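Local coordinates for protein 4-alpha-glucanotransferase (Aquifex aeolicus, PDB 1TZ7) that belongs to the amylomaltase (disproportionating enzyme) family of 4-alpha-glucanotransferases and is built round a (beta/alpha)8 (TIM) barrel, at residues E45-F58 against Y487-G499. Sequence-based numbering, arbitrary orientation.
Sequences EAYRFLDFLKECGF and YTQKKEFIKKLLG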
ATOM      1  N   GLU A  45      12.453 -15.241   2.403  1.00 27.30           N
ATOM      2  CA  GLU A  45      11.130 -15.665   1.932  1.00 25.96           C
ATOM      3  C   GLU A  45      10.578 -14.736   0.857  1.00 22.04           C
ATOM      4  O   GLU A  45       9.770 -15.151   0.026  1.00 23.52           O
ATOM      5  CB  GLU A  45      10.148 -15.747   3.101  1.00 29.18           C
ATOM      6  CG  GLU A  45      10.425 -16.892   4.057  1.00 26.41           C
ATOM      7  CD  GLU A  45      10.516 -18.228   3.352  1.00 26.86           C
ATOM      8  OE1 GLU A  45       9.718 -18.464   2.417  1.00 25.74           O
ATOM      9  OE2 GLU A  45      11.383 -19.042   3.726  1.00 24.11           O
ATOM     10  N   ALA A  46      11.004 -13.479   0.883  1.00 21.86           N
ATOM     11  CA  ALA A  46      10.703 -12.550  -0.197  1.00 24.48           C
ATOM     12  C   ALA A  46      11.368 -13.003  -1.496  1.00 26.73           C
ATOM     13  O   ALA A  46      10.756 -12.963  -2.559  1.00 24.39           O
ATOM     14  CB  ALA A  46      11.158 -11.150   0.169  1.00 24.00           C
ATOM     15  N   TYR A  47      12.620 -13.443  -1.395  1.00 25.52           N
ATOM     16  CA  TYR A  47      13.368 -13.921  -2.560  1.00 26.06           C
ATOM     17  C   TYR A  47      12.804 -15.239  -3.085  1.00 32.18           C
ATOM     18  O   TYR A  47      12.741 -15.453  -4.291  1.00 26.91           O
ATOM     19  CB  TYR A  47      14.847 -14.083  -2.210  1.00 26.26           C
ATOM     20  CG  TYR A  47      15.553 -12.768  -2.035  1.00 27.91           C
ATOM     21  CD1 TYR A  47      16.160 -12.135  -3.112  1.00 29.02           C
ATOM     22  CD2 TYR A  47      15.605 -12.145  -0.793  1.00 22.29           C
ATOM     23  CE1 TYR A  47      16.807 -10.918  -2.954  1.00 25.70           C
ATOM     24  CE2 TYR A  47      16.249 -10.929  -0.624  1.00 29.19           C
ATOM     25  CZ  TYR A  47      16.845 -10.322  -1.701  1.00 28.06           C
ATOM     26  OH  TYR A  47      17.480  -9.122  -1.535  1.00 28.81           O
ATOM     27  N   ARG A  48      12.388 -16.114  -2.172  1.00 26.46           N
ATOM     28  CA  ARG A  48      11.754 -17.379  -2.547  1.00 27.71           C
ATOM     29  C   ARG A  48      10.448 -17.133  -3.298  1.00 23.58           C
ATOM     30  O   ARG A  48      10.106 -17.872  -4.214  1.00 23.13           O
ATOM     31  CB  ARG A  48      11.487 -18.229  -1.303  1.00 28.02           C
ATOM     32  CG  ARG A  48      10.823 -19.585  -1.595  1.00 36.62           C
ATOM     33  CD  ARG A  48      11.755 -20.788  -1.441  1.00 75.10           C
ATOM     34  NE  ARG A  48      12.280 -20.911  -0.079  1.00 83.62           N
ATOM     35  CZ  ARG A  48      11.575 -21.347   0.968  1.00 70.96           C
ATOM     36  NH1 ARG A  48      10.302 -21.710   0.823  1.00 78.08           N
ATOM     37  NH2 ARG A  48      12.146 -21.420   2.164  1.00 60.59           N
ATOM     38  N   PHE A  49       9.724 -16.090  -2.898  1.00 26.04           N
ATOM     39  CA  PHE A  49       8.464 -15.748  -3.534  1.00 28.24           C
ATOM     40  C   PHE A  49       8.695 -15.189  -4.935  1.00 26.57           C
ATOM     41  O   PHE A  49       7.966 -15.511  -5.859  1.00 28.12           O
ATOM     42  CB  PHE A  49       7.689 -14.735  -2.689  1.00 24.88           C
ATOM     43  CG  PHE A  49       6.451 -14.213  -3.360  1.00 24.60           C
ATOM     44  CD1 PHE A  49       5.370 -15.050  -3.594  1.00 26.29           C
ATOM     45  CD2 PHE A  49       6.370 -12.883  -3.770  1.00 27.97           C
ATOM     46  CE1 PHE A  49       4.226 -14.574  -4.220  1.00 33.52           C
ATOM     47  CE2 PHE A  49       5.218 -12.400  -4.402  1.00 26.97           C
ATOM     48  CZ  PHE A  49       4.155 -13.241  -4.625  1.00 32.96           C
ATOM     49  N   LEU A  50       9.719 -14.349  -5.082  1.00 24.38           N
ATOM     50  CA  LEU A  50      10.113 -13.849  -6.399  1.00 27.94           C
ATOM     51  C   LEU A  50      10.543 -14.995  -7.327  1.00 23.80           C
ATOM     52  O   LEU A  50      10.230 -14.982  -8.510  1.00 24.77           O
ATOM     53  CB  LEU A  50      11.245 -12.821  -6.268  1.00 22.65           C
ATOM     54  CG  LEU A  50      10.860 -11.467  -5.651  1.00 24.31           C
ATOM     55  CD1 LEU A  50      12.076 -10.555  -5.573  1.00 26.88           C
ATOM     56  CD2 LEU A  50       9.740 -10.794  -6.442  1.00 36.12           C
ATOM     57  N   ASP A  51      11.254 -15.987  -6.771  1.00 26.20           N
ATOM     58  CA  ASP A  51      11.651 -17.187  -7.536  1.00 23.18           C
ATOM     59  C   ASP A  51      10.429 -17.934  -8.027  1.00 29.61           C
ATOM     60  O   ASP A  51      10.422 -18.456  -9.122  1.00 25.31           O
ATOM     61  CB  ASP A  51      12.494 -18.135  -6.670  1.00 24.79           C
ATOM     62  CG  ASP A  51      13.901 -17.635  -6.448  1.00 33.92           C
ATOM     63  OD1 ASP A  51      14.332 -16.705  -7.158  1.00 33.86           O
ATOM     64  OD2 ASP A  51      14.655 -18.122  -5.581  1.00 32.40           O
ATOM     65  N   PHE A  52       9.398 -17.985  -7.188  1.00 29.30           N
ATOM     66  CA  PHE A  52       8.139 -18.640  -7.535  1.00 28.57           C
ATOM     67  C   PHE A  52       7.398 -17.866  -8.658  1.00 26.86           C
ATOM     68  O   PHE A  52       6.902 -18.470  -9.610  1.00 24.56           O
ATOM     69  CB  PHE A  52       7.257 -18.761  -6.280  1.00 28.46           C
ATOM     70  CG  PHE A  52       5.844 -19.199  -6.559  1.00 20.51           C
ATOM     71  CD1 PHE A  52       4.801 -18.281  -6.523  1.00 26.53           C
ATOM     72  CD2 PHE A  52       5.555 -20.526  -6.836  1.00 26.99           C
ATOM     73  CE1 PHE A  52       3.498 -18.680  -6.769  1.00 28.17           C
ATOM     74  CE2 PHE A  52       4.249 -20.930  -7.084  1.00 27.56           C
ATOM     75  CZ  PHE A  52       3.222 -20.001  -7.051  1.00 30.00           C
ATOM     76  N   LEU A  53       7.341 -16.539  -8.532  1.00 24.81           N
ATOM     77  CA  LEU A  53       6.822 -15.667  -9.610  1.00 30.11           C
ATOM     78  C   LEU A  53       7.499 -16.017 -10.933  1.00 30.70           C
ATOM     79  O   LEU A  53       6.841 -16.311 -11.920  1.00 27.36           O
ATOM     80  CB  LEU A  53       7.100 -14.184  -9.293  1.00 30.61           C
ATOM     81  CG  LEU A  53       6.137 -13.392  -8.389  1.00 43.38           C
ATOM     82  CD1 LEU A  53       4.889 -12.989  -9.124  1.00 46.10           C
ATOM     83  CD2 LEU A  53       5.794 -14.147  -7.210  1.00 40.28           C
ATOM     84  N   LYS A  54       8.824 -15.969 -10.930  1.00 23.75           N
ATOM     85  CA  LYS A  54       9.617 -16.181 -12.138  1.00 27.48           C
ATOM     86  C   LYS A  54       9.359 -17.563 -12.739  1.00 29.55           C
ATOM     87  O   LYS A  54       9.133 -17.691 -13.941  1.00 33.21           O
ATOM     88  CB  LYS A  54      11.109 -16.015 -11.821  1.00 28.72           C
ATOM     89  CG  LYS A  54      12.042 -16.161 -13.041  1.00 30.37           C
ATOM     90  CD  LYS A  54      11.641 -15.221 -14.173  1.00 36.69           C
ATOM     91  CE  LYS A  54      12.744 -15.094 -15.207  1.00 47.22           C
ATOM     92  NZ  LYS A  54      12.974 -16.372 -15.921  1.00 37.57           N
ATOM     93  N   GLU A  55       9.394 -18.593 -11.895  1.00 27.25           N
ATOM     94  CA  GLU A  55       9.234 -19.975 -12.357  1.00 27.50           C
ATOM     95  C   GLU A  55       7.861 -20.184 -13.007  1.00 28.62           C
ATOM     96  O   GLU A  55       7.740 -20.901 -13.997  1.00 26.09           O
ATOM     97  CB  GLU A  55       9.419 -20.963 -11.187  1.00 30.39           C
ATOM     98  CG  GLU A  55      10.407 -22.089 -11.475  1.00 51.71           C
ATOM     99  CD  GLU A  55       9.842 -23.142 -12.415  1.00 67.19           C
ATOM    100  OE1 GLU A  55       8.615 -23.174 -12.611  1.00 67.71           O
ATOM    101  OE2 GLU A  55      10.624 -23.939 -12.954  1.00 66.26           O
ATOM    102  N   CYS A  56       6.835 -19.549 -12.439  1.00 25.14           N
ATOM    103  CA  CYS A  56       5.462 -19.670 -12.942  1.00 28.11           C
ATOM    104  C   CYS A  56       5.257 -18.884 -14.242  1.00 28.64           C
ATOM    105  O   CYS A  56       4.412 -19.237 -15.056  1.00 31.47           O
ATOM    106  CB  CYS A  56       4.462 -19.169 -11.888  1.00 29.59           C
ATOM    107  SG  CYS A  56       4.292 -20.241 -10.438  1.00 31.24           S
ATOM    108  N   GLY A  57       6.031 -17.810 -14.416  1.00 30.24           N
ATOM    109  CA  GLY A  57       5.888 -16.930 -15.574  1.00 30.46           C
ATOM    110  C   GLY A  57       5.165 -15.615 -15.252  1.00 27.68           C
ATOM    111  O   GLY A  57       4.793 -14.865 -16.160  1.00 27.13           O
ATOM    112  N   PHE A  58       4.964 -15.341 -13.966  1.00 29.44           N
ATOM    113  CA  PHE A  58       4.389 -14.064 -13.537  1.00 26.15           C
ATOM    114  C   PHE A  58       5.359 -12.930 -13.822  1.00 28.46           C
ATOM    115  O   PHE A  58       6.576 -13.123 -13.789  1.00 30.06           O
ATOM    116  CB  PHE A  58       4.080 -14.085 -12.036  1.00 30.75           C
ATOM    117  CG  PHE A  58       2.860 -14.884 -11.669  1.00 23.05           C
ATOM    118  CD1 PHE A  58       1.587 -14.401 -11.947  1.00 29.65           C
ATOM    119  CD2 PHE A  58       2.982 -16.105 -11.023  1.00 26.33           C
ATOM    120  CE1 PHE A  58       0.456 -15.130 -11.598  1.00 27.56           C
ATOM    121  CE2 PHE A  58       1.853 -16.839 -10.671  1.00 31.86           C
ATOM    122  CZ  PHE A  58       0.588 -16.346 -10.962  1.00 24.95           C
ATOM    123  N   TYR A 487       3.237 -22.782  -0.667  1.00 29.61           N
ATOM    124  CA  TYR A 487       2.505 -22.268  -1.824  1.00 31.44           C
ATOM    125  C   TYR A 487       3.147 -22.669  -3.161  1.00 27.91           C
ATOM    126  O   TYR A 487       2.532 -22.508  -4.211  1.00 29.79           O
ATOM    127  CB  TYR A 487       2.396 -20.736  -1.750  1.00 30.38           C
ATOM    128  CG  TYR A 487       3.730 -20.028  -1.727  1.00 29.36           C
ATOM    129  CD1 TYR A 487       4.359 -19.733  -0.526  1.00 26.66           C
ATOM    130  CD2 TYR A 487       4.363 -19.655  -2.908  1.00 26.50           C
ATOM    131  CE1 TYR A 487       5.583 -19.085  -0.493  1.00 35.06           C
ATOM    132  CE2 TYR A 487       5.591 -19.006  -2.888  1.00 27.87           C
ATOM    133  CZ  TYR A 487       6.195 -18.724  -1.672  1.00 27.82           C
ATOM    134  OH  TYR A 487       7.414 -18.080  -1.633  1.00 26.31           O
ATOM    135  N   THR A 488       4.380 -23.183  -3.119  1.00 28.38           N
ATOM    136  CA  THR A 488       5.105 -23.536  -4.360  1.00 27.91           C
ATOM    137  C   THR A 488       4.590 -24.841  -4.980  1.00 30.67           C
ATOM    138  O   THR A 488       4.924 -25.164  -6.119  1.00 35.01           O
ATOM    139  CB  THR A 488       6.639 -23.643  -4.108  1.00 25.65           C
ATOM    140  OG1 THR A 488       6.922 -24.728  -3.218  1.00 23.57           O
ATOM    141  CG2 THR A 488       7.177 -22.411  -3.387  1.00 27.51           C
ATOM    142  N   GLN A 489       3.779 -25.586  -4.225  1.00 33.64           N
ATOM    143  CA  GLN A 489       3.093 -26.769  -4.766  1.00 34.82           C
ATOM    144  C   GLN A 489       2.085 -26.373  -5.856  1.00 34.78           C
ATOM    145  O   GLN A 489       1.711 -27.192  -6.692  1.00 33.12           O
ATOM    146  CB  GLN A 489       2.367 -27.532  -3.647  1.00 37.90           C
ATOM    147  CG  GLN A 489       3.282 -28.073  -2.551  1.00 43.95           C
ATOM    148  CD  GLN A 489       4.433 -28.895  -3.099  1.00 58.81           C
ATOM    149  OE1 GLN A 489       4.217 -29.895  -3.785  1.00 67.08           O
ATOM    150  NE2 GLN A 489       5.659 -28.478  -2.798  1.00 60.75           N
ATOM    151  N   LYS A 490       1.658 -25.110  -5.834  1.00 31.91           N
ATOM    152  CA  LYS A 490       0.685 -24.605  -6.804  1.00 35.39           C
ATOM    153  C   LYS A 490       1.333 -24.257  -8.158  1.00 37.71           C
ATOM    154  O   LYS A 490       0.653 -23.805  -9.067  1.00 32.82           O
ATOM    155  CB  LYS A 490      -0.022 -23.360  -6.244  1.00 36.93           C
ATOM    156  CG  LYS A 490      -0.755 -23.591  -4.921  1.00 40.85           C
ATOM    157  CD  LYS A 490      -2.001 -24.435  -5.114  1.00 38.85           C
ATOM    158  CE  LYS A 490      -2.768 -24.593  -3.814  1.00 35.74           C
ATOM    159  NZ  LYS A 490      -3.524 -25.867  -3.770  1.00 44.78           N
ATOM    160  N   LYS A 491       2.644 -24.474  -8.282  1.00 35.07           N
ATOM    161  CA  LYS A 491       3.409 -23.870  -9.371  1.00 32.39           C
ATOM    162  C   LYS A 491       3.070 -24.487 -10.737  1.00 34.46           C
ATOM    163  O   LYS A 491       2.928 -23.770 -11.718  1.00 38.54           O
ATOM    164  CB  LYS A 491       4.935 -23.930  -9.082  1.00 33.72           C
ATOM    165  CG  LYS A 491       5.667 -25.161  -9.628  1.00 54.49           C
ATOM    166  CD  LYS A 491       6.480 -24.820 -10.885  1.00 66.97           C
ATOM    167  CE  LYS A 491       7.502 -25.908 -11.205  1.00 68.34           C
ATOM    168  NZ  LYS A 491       7.938 -25.866 -12.629  1.00 63.74           N
ATOM    169  N   GLU A 492       2.926 -25.807 -10.789  1.00 28.35           N
ATOM    170  CA  GLU A 492       2.668 -26.496 -12.062  1.00 35.09           C
ATOM    171  C   GLU A 492       1.269 -26.164 -12.580  1.00 33.88           C
ATOM    172  O   GLU A 492       1.061 -26.009 -13.782  1.00 35.86           O
ATOM    173  CB  GLU A 492       2.821 -28.013 -11.899  1.00 36.26           C
ATOM    174  CG  GLU A 492       3.491 -28.693 -13.085  1.00 57.83           C
ATOM    175  CD  GLU A 492       4.928 -28.237 -13.285  1.00 76.65           C
ATOM    176  OE1 GLU A 492       5.187 -27.476 -14.246  1.00 68.96           O
ATOM    177  OE2 GLU A 492       5.797 -28.640 -12.482  1.00 84.86           O
ATOM    178  N   PHE A 493       0.319 -26.051 -11.662  1.00 36.34           N
ATOM    179  CA  PHE A 493      -1.055 -25.730 -12.011  1.00 37.84           C
ATOM    180  C   PHE A 493      -1.152 -24.302 -12.587  1.00 37.49           C
ATOM    181  O   PHE A 493      -1.701 -24.099 -13.665  1.00 27.34           O
ATOM    182  CB  PHE A 493      -1.963 -25.892 -10.774  1.00 40.48           C
ATOM    183  CG  PHE A 493      -3.208 -25.051 -10.813  1.00 42.15           C
ATOM    184  CD1 PHE A 493      -3.298 -23.883 -10.054  1.00 58.58           C
ATOM    185  CD2 PHE A 493      -4.294 -25.425 -11.596  1.00 49.41           C
ATOM    186  CE1 PHE A 493      -4.452 -23.099 -10.083  1.00 50.62           C
ATOM    187  CE2 PHE A 493      -5.448 -24.646 -11.627  1.00 57.52           C
ATOM    188  CZ  PHE A 493      -5.522 -23.480 -10.866  1.00 66.20           C
ATOM    189  N   ILE A 494      -0.603 -23.330 -11.870  1.00 30.58           N
ATOM    190  CA  ILE A 494      -0.747 -21.931 -12.268  1.00 37.17           C
ATOM    191  C   ILE A 494       0.142 -21.590 -13.481  1.00 27.98           C
ATOM    192  O   ILE A 494      -0.248 -20.811 -14.338  1.00 28.82           O
ATOM    193  CB  ILE A 494      -0.441 -20.981 -11.076  1.00 37.58           C
ATOM    194  CG1 ILE A 494      -0.906 -19.551 -11.396  1.00 45.32           C
ATOM    195  CG2 ILE A 494       1.039 -20.978 -10.757  1.00 36.52           C
ATOM    196  CD1 ILE A 494      -2.412 -19.407 -11.570  1.00 40.32           C
ATOM    197  N   LYS A 495       1.327 -22.190 -13.542  1.00 29.96           N
ATOM    198  CA  LYS A 495       2.217 -22.020 -14.700  1.00 27.92           C
ATOM    199  C   LYS A 495       1.511 -22.435 -15.983  1.00 34.19           C
ATOM    200  O   LYS A 495       1.538 -21.710 -16.979  1.00 26.13           O
ATOM    201  CB  LYS A 495       3.501 -22.841 -14.520  1.00 25.91           C
ATOM    202  CG  LYS A 495       4.522 -22.668 -15.650  1.00 32.22           C
ATOM    203  CD  LYS A 495       5.796 -23.474 -15.381  1.00 46.65           C
ATOM    204  CE  LYS A 495       6.830 -23.278 -16.489  1.00 50.08           C
ATOM    205  NZ  LYS A 495       7.789 -24.416 -16.569  1.00 65.83           N
ATOM    206  N   LYS A 496       0.875 -23.603 -15.949  1.00 30.88           N
ATOM    207  CA  LYS A 496       0.112 -24.104 -17.091  1.00 27.80           C
ATOM    208  C   LYS A 496      -0.961 -23.100 -17.515  1.00 22.62           C
ATOM    209  O   LYS A 496      -1.137 -22.833 -18.695  1.00 25.35           O
ATOM    210  CB  LYS A 496      -0.548 -25.442 -16.739  1.00 26.79           C
ATOM    211  CG  LYS A 496      -1.120 -26.189 -17.937  1.00 42.34           C
ATOM    212  CD  LYS A 496      -0.623 -27.626 -17.983  1.00 66.24           C
ATOM    213  CE  LYS A 496      -1.099 -28.334 -19.231  1.00 69.58           C
ATOM    214  NZ  LYS A 496      -0.268 -27.994 -20.421  1.00 72.16           N
ATOM    215  N   LEU A 497      -1.671 -22.552 -16.539  1.00 26.64           N
ATOM    216  CA  LEU A 497      -2.771 -21.623 -16.813  1.00 27.37           C
ATOM    217  C   LEU A 497      -2.274 -20.346 -17.480  1.00 27.35           C
ATOM    218  O   LEU A 497      -2.874 -19.871 -18.435  1.00 28.85           O
ATOM    219  CB  LEU A 497      -3.507 -21.272 -15.516  1.00 28.21           C
ATOM    220  CG  LEU A 497      -4.923 -21.835 -15.348  1.00 34.34           C
ATOM    221  CD1 LEU A 497      -4.986 -23.304 -15.701  1.00 36.25           C
ATOM    222  CD2 LEU A 497      -5.404 -21.605 -13.932  1.00 36.08           C
ATOM    223  N   LEU A 498      -1.180 -19.789 -16.964  1.00 25.93           N
ATOM    224  CA  LEU A 498      -0.606 -18.571 -17.530  1.00 23.92           C
ATOM    225  C   LEU A 498      -0.244 -18.786 -18.999  1.00 25.12           C
ATOM    226  O   LEU A 498      -0.478 -17.926 -19.823  1.00 29.02           O
ATOM    227  CB  LEU A 498       0.643 -18.137 -16.743  1.00 24.96           C
ATOM    228  CG  LEU A 498       0.431 -17.630 -15.310  1.00 26.43           C
ATOM    229  CD1 LEU A 498       1.694 -16.963 -14.799  1.00 28.54           C
ATOM    230  CD2 LEU A 498      -0.753 -16.670 -15.219  1.00 31.87           C
ATOM    231  N   GLY A 499       0.330 -19.952 -19.307  1.00 24.27           N
ATOM    232  CA  GLY A 499       0.729 -20.278 -20.670  1.00 24.79           C
ATOM    233  C   GLY A 499      -0.463 -20.465 -21.594  1.00 27.32           C
ATOM    234  O   GLY A 499      -0.439 -20.029 -22.736  1.00 24.38           O
TER
HETATM  235  O   HOH W   1       8.167 -17.202   0.720  1.00 44.18           O
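Tyr487 points its phenol into helix 45-56, its OH ending against the backbone of Phe49 and bonding a water there. Tyr487 OH, 3.2 Å from Phe49 CA, donates in the plane of the ring to the water 2.6 Å away, which in turn donates to Glu45 O and Glu45 OE1. One solvent molecule thus gathers three protein oxygens from two distant segments, showing how a buried hydroxyl can join them through a shared water while neighbouring apolar groups interlock. The ring swings out between backbone N and carbonyl carbon (chi1 60°), and its edge is set against the face of Phe52 in a T-shaped stack, planes at 86° and centroids 5.1 Å apart. Phe52 is therefore held between two groups: Tyr487 CD2 sits over the centre of one face, while Cys56 SG, from its own helix, lies toward the rim of the other. The same sulfur meets Ile494 CG2 at 3.4 Å, where the helices converge.

At the outer margin Lys491 NZ reaches Glu55 OE1 (2.8 Å) from above the carboxylate plane; Glu492 extends this into a salt-bridge network. Toward the barrel, Leu498 CD1 sits over the centre of one face of Phe58 in a CH-pi contact, 3.7 Å from the ring centroid, with Ile494 CG1 near CZ. Gly57, with positive phi, closes helix 45-56 as the C-prime residue of a Schellman motif, so that the chain turns off beside Leu498. Beneath the contact, Phe52 and Phe58 rest on Ile26 of strand 23-27. The two helices cross at -45° with axes 9.7 Å apart, packing helix 491-500, the last of the chain, on helix 44-56, which links the first two strands of the (beta/alpha)8 (TIM) barrel typical of amylomaltases.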